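Local structure of uncharacterized protein (Bacteroides cellulosilyticus, 5JVK) at residues E67-L73 with V88-V94. The protein probably hydrolyses O-glycosidic bonds, as a family 39 glycoside hydrolase of a gut symbiont. Numbering follows the deposited sequence.
Sequences ELGYYTL and VVNYAVV
Val88 CG1 meets Thr72 CG2 beside the paired residues. At Val89 the backbone exchanges two hydrogen bonds with Leu73, the shorter from Leu73 N to Val89 O at 2.7 Å, and CG2 lies alongside Leu73 CD2. Asn90 turns to the opposite face, its amide 22° from the plane of the Tyr70 ring, with ND2 3.5 Å from Tyr70 CE2. That ND2 gives a weak bond to Tyr71 O (3.4 Å) and a firmer one to a water shared with Thr72 OG1, while OD1 is taken by Arg396 and Tyr70 OH bonds Pro401 O. Tyr91 and Tyr71 form a hydrogen-bonded pair, and Tyr91 O sits at the edge of the Tyr71 ring. Ala92 shares a face of the sheet with Tyr70, the side covered by helix 403-415. Val93 pairs with Gly69 and sets CG2 3.8 Å from Tyr71 CE2. With CG anti to its carbonyl carbon (chi1 -68°), Tyr71 runs back over Gly69, bringing OH 2.7 Å from Glu67 O. A valine here would probably leave that carbonyl without its hydroxyl partner and open a gap beside Val93. Val94 O meets Leu68 CD2. Together the segments form part of a beta hairpin, strands 69-78 and 83-94, within the mixed N-terminal sheet beside the eight-stranded barrel.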
ATOM      1  N   GLU A  67     -15.240  -1.973 -21.187  1.00 27.75           N
ATOM      2  CA  GLU A  67     -14.645  -2.957 -20.272  1.00 26.84           C
ATOM      3  C   GLU A  67     -13.590  -2.315 -19.378  1.00 25.64           C
ATOM      4  O   GLU A  67     -12.935  -1.349 -19.770  1.00 25.35           O
ATOM      5  CB  GLU A  67     -13.991  -4.096 -21.056  1.00 27.11           C
ATOM      6  CG  GLU A  67     -14.952  -5.047 -21.751  1.00 27.39           C
ATOM      7  CD  GLU A  67     -14.231  -6.191 -22.451  1.00 28.05           C
ATOM      8  OE1 GLU A  67     -13.303  -6.778 -21.849  1.00 28.90           O
ATOM      9  OE2 GLU A  67     -14.587  -6.512 -23.606  1.00 28.18           O
ATOM     10  N   LEU A  68     -13.415  -2.879 -18.186  1.00 24.84           N
ATOM     11  CA  LEU A  68     -12.371  -2.440 -17.256  1.00 24.20           C
ATOM     12  C   LEU A  68     -10.980  -2.789 -17.788  1.00 23.65           C
ATOM     13  O   LEU A  68     -10.818  -3.710 -18.601  1.00 22.95           O
ATOM     14  CB  LEU A  68     -12.559  -3.088 -15.877  1.00 24.02           C
ATOM     15  CG  LEU A  68     -13.845  -2.783 -15.108  1.00 23.91           C
ATOM     16  CD1 LEU A  68     -13.856  -3.537 -13.789  1.00 23.76           C
ATOM     17  CD2 LEU A  68     -13.995  -1.288 -14.873  1.00 23.98           C
ATOM     18  N   GLY A  69      -9.983  -2.043 -17.322  1.00 23.01           N
ATOM     19  CA  GLY A  69      -8.603  -2.321 -17.670  1.00 22.55           C
ATOM     20  C   GLY A  69      -7.631  -1.199 -17.389  1.00 22.41           C
ATOM     21  O   GLY A  69      -8.023  -0.080 -17.069  1.00 22.17           O
ATOM     22  N   TYR A  70      -6.352  -1.544 -17.495  1.00 22.57           N
ATOM     23  CA  TYR A  70      -5.239  -0.611 -17.509  1.00 22.74           C
ATOM     24  C   TYR A  70      -4.952  -0.310 -18.975  1.00 23.36           C
ATOM     25  O   TYR A  70      -4.614  -1.222 -19.739  1.00 23.46           O
ATOM     26  CB  TYR A  70      -4.012  -1.252 -16.852  1.00 22.28           C
ATOM     27  CG  TYR A  70      -2.826  -0.329 -16.719  1.00 21.61           C
ATOM     28  CD1 TYR A  70      -2.819   0.685 -15.763  1.00 21.24           C
ATOM     29  CD2 TYR A  70      -1.706  -0.470 -17.542  1.00 21.28           C
ATOM     30  CE1 TYR A  70      -1.735   1.538 -15.630  1.00 21.00           C
ATOM     31  CE2 TYR A  70      -0.616   0.382 -17.418  1.00 20.98           C
ATOM     32  CZ  TYR A  70      -0.638   1.381 -16.460  1.00 20.81           C
ATOM     33  OH  TYR A  70       0.426   2.227 -16.327  1.00 20.24           O
ATOM     34  N   TYR A  71      -5.096   0.957 -19.363  1.00 23.98           N
ATOM     35  CA  TYR A  71      -4.986   1.369 -20.763  1.00 24.45           C
ATOM     36  C   TYR A  71      -3.789   2.276 -20.998  1.00 25.67           C
ATOM     37  O   TYR A  71      -3.401   3.041 -20.115  1.00 26.01           O
ATOM     38  CB  TYR A  71      -6.261   2.098 -21.204  1.00 23.80           C
ATOM     39  CG  TYR A  71      -7.478   1.210 -21.268  1.00 23.14           C
ATOM     40  CD1 TYR A  71      -7.880   0.629 -22.472  1.00 22.77           C
ATOM     41  CD2 TYR A  71      -8.232   0.943 -20.126  1.00 22.86           C
ATOM     42  CE1 TYR A  71      -8.997  -0.188 -22.537  1.00 22.62           C
ATOM     43  CE2 TYR A  71      -9.351   0.121 -20.181  1.00 22.80           C
ATOM     44  CZ  TYR A  71      -9.728  -0.442 -21.389  1.00 22.66           C
ATOM     45  OH  TYR A  71     -10.830  -1.254 -21.452  1.00 22.74           O
ATOM     46  N   THR A  72      -3.207   2.169 -22.191  1.00 27.08           N
ATOM     47  CA  THR A  72      -2.276   3.168 -22.710  1.00 28.31           C
ATOM     48  C   THR A  72      -3.098   4.146 -23.550  1.00 29.51           C
ATOM     49  O   THR A  72      -3.845   3.730 -24.440  1.00 29.40           O
ATOM     50  CB  THR A  72      -1.175   2.530 -23.584  1.00 28.36           C
ATOM     51  OG1 THR A  72      -0.495   1.512 -22.840  1.00 28.46           O
ATOM     52  CG2 THR A  72      -0.159   3.575 -24.033  1.00 28.43           C
ATOM     53  N   LEU A  73      -2.963   5.437 -23.249  1.00 31.00           N
ATOM     54  CA  LEU A  73      -3.665   6.504 -23.960  1.00 32.47           C
ATOM     55  C   LEU A  73      -2.715   7.160 -24.963  1.00 34.58           C
ATOM     56  O   LEU A  73      -1.797   7.878 -24.564  1.00 35.13           O
ATOM     57  CB  LEU A  73      -4.188   7.545 -22.962  1.00 32.10           C
ATOM     58  CG  LEU A  73      -4.843   8.825 -23.493  1.00 31.80           C
ATOM     59  CD1 LEU A  73      -6.014   8.536 -24.422  1.00 31.77           C
ATOM     60  CD2 LEU A  73      -5.289   9.685 -22.325  1.00 31.72           C
ATOM     61  N   VAL A  88       1.576  10.552 -24.859  1.00 41.29           N
ATOM     62  CA  VAL A  88       1.320   9.177 -24.420  1.00 39.86           C
ATOM     63  C   VAL A  88       1.357   9.118 -22.892  1.00 38.58           C
ATOM     64  O   VAL A  88       2.366   9.466 -22.276  1.00 38.80           O
ATOM     65  CB  VAL A  88       2.339   8.172 -25.005  1.00 39.81           C
ATOM     66  CG1 VAL A  88       2.001   6.746 -24.569  1.00 39.87           C
ATOM     67  CG2 VAL A  88       2.375   8.266 -26.527  1.00 39.84           C
ATOM     68  N   VAL A  89       0.239   8.703 -22.299  1.00 36.85           N
ATOM     69  CA  VAL A  89       0.142   8.422 -20.862  1.00 35.45           C
ATOM     70  C   VAL A  89      -0.689   7.157 -20.652  1.00 33.78           C
ATOM     71  O   VAL A  89      -1.234   6.600 -21.607  1.00 34.02           O
ATOM     72  CB  VAL A  89      -0.478   9.601 -20.069  1.00 35.68           C
ATOM     73  CG1 VAL A  89       0.446  10.808 -20.100  1.00 36.24           C
ATOM     74  CG2 VAL A  89      -1.865   9.967 -20.592  1.00 35.71           C
ATOM     75  N   ASN A  90      -0.777   6.705 -19.405  1.00 31.71           N
ATOM     76  CA  ASN A  90      -1.629   5.573 -19.046  1.00 30.15           C
ATOM     77  C   ASN A  90      -2.919   6.054 -18.385  1.00 29.30           C
ATOM     78  O   ASN A  90      -2.975   7.159 -17.833  1.00 28.75           O
ATOM     79  CB  ASN A  90      -0.872   4.604 -18.138  1.00 29.81           C
ATOM     80  CG  ASN A  90       0.268   3.910 -18.858  1.00 29.39           C
ATOM     81  OD1 ASN A  90       1.437   4.227 -18.642  1.00 29.28           O
ATOM     82  ND2 ASN A  90      -0.068   2.965 -19.730  1.00 29.08           N
ATOM     83  N   TYR A  91      -3.950   5.215 -18.469  1.00 28.25           N
ATOM     84  CA  TYR A  91      -5.276   5.521 -17.942  1.00 27.19           C
ATOM     85  C   TYR A  91      -5.887   4.256 -17.339  1.00 26.48           C
ATOM     86  O   TYR A  91      -6.046   3.246 -18.026  1.00 25.70           O
ATOM     87  CB  TYR A  91      -6.165   6.071 -19.061  1.00 27.34           C
ATOM     88  CG  TYR A  91      -7.435   6.732 -18.575  1.00 27.25           C
ATOM     89  CD1 TYR A  91      -7.419   8.036 -18.077  1.00 27.16           C
ATOM     90  CD2 TYR A  91      -8.656   6.059 -18.619  1.00 27.43           C
ATOM     91  CE1 TYR A  91      -8.581   8.648 -17.631  1.00 27.38           C
ATOM     92  CE2 TYR A  91      -9.825   6.662 -18.174  1.00 27.50           C
ATOM     93  CZ  TYR A  91      -9.784   7.955 -17.681  1.00 27.44           C
ATOM     94  OH  TYR A  91     -10.940   8.553 -17.240  1.00 27.23           O
ATOM     95  N   ALA A  92      -6.217   4.321 -16.052  1.00 26.16           N
ATOM     96  CA  ALA A  92      -6.712   3.168 -15.307  1.00 26.23           C
ATOM     97  C   ALA A  92      -8.232   3.231 -15.180  1.00 26.45           C
ATOM     98  O   ALA A  92      -8.765   4.128 -14.526  1.00 27.03           O
ATOM     99  CB  ALA A  92      -6.064   3.122 -13.929  1.00 26.05           C
ATOM    100  N   VAL A  93      -8.921   2.284 -15.820  1.00 26.39           N
ATOM    101  CA  VAL A  93     -10.364   2.103 -15.652  1.00 26.42           C
ATOM    102  C   VAL A  93     -10.580   0.961 -14.649  1.00 26.52           C
ATOM    103  O   VAL A  93     -10.558  -0.218 -15.017  1.00 26.31           O
ATOM    104  CB  VAL A  93     -11.067   1.818 -16.999  1.00 26.25           C
ATOM    105  CG1 VAL A  93     -12.573   1.691 -16.804  1.00 26.01           C
ATOM    106  CG2 VAL A  93     -10.745   2.923 -18.000  1.00 26.28           C
ATOM    107  N   VAL A  94     -10.791   1.333 -13.386  1.00 26.74           N
ATOM    108  CA  VAL A  94     -10.805   0.382 -12.258  1.00 27.05           C
ATOM    109  C   VAL A  94     -12.230   0.047 -11.814  1.00 27.76           C
ATOM    110  O   VAL A  94     -13.154   0.811 -12.103  1.00 27.73           O
ATOM    111  CB  VAL A  94      -9.992   0.918 -11.045  1.00 26.56           C
ATOM    112  CG1 VAL A  94      -8.585   1.306 -11.475  1.00 26.48           C
ATOM    113  CG2 VAL A  94     -10.696   2.080 -10.347  1.00 26.46           C
TER
HETATM  114  O   HOH W   1       1.787   1.119 -20.928  1.00 26.42           O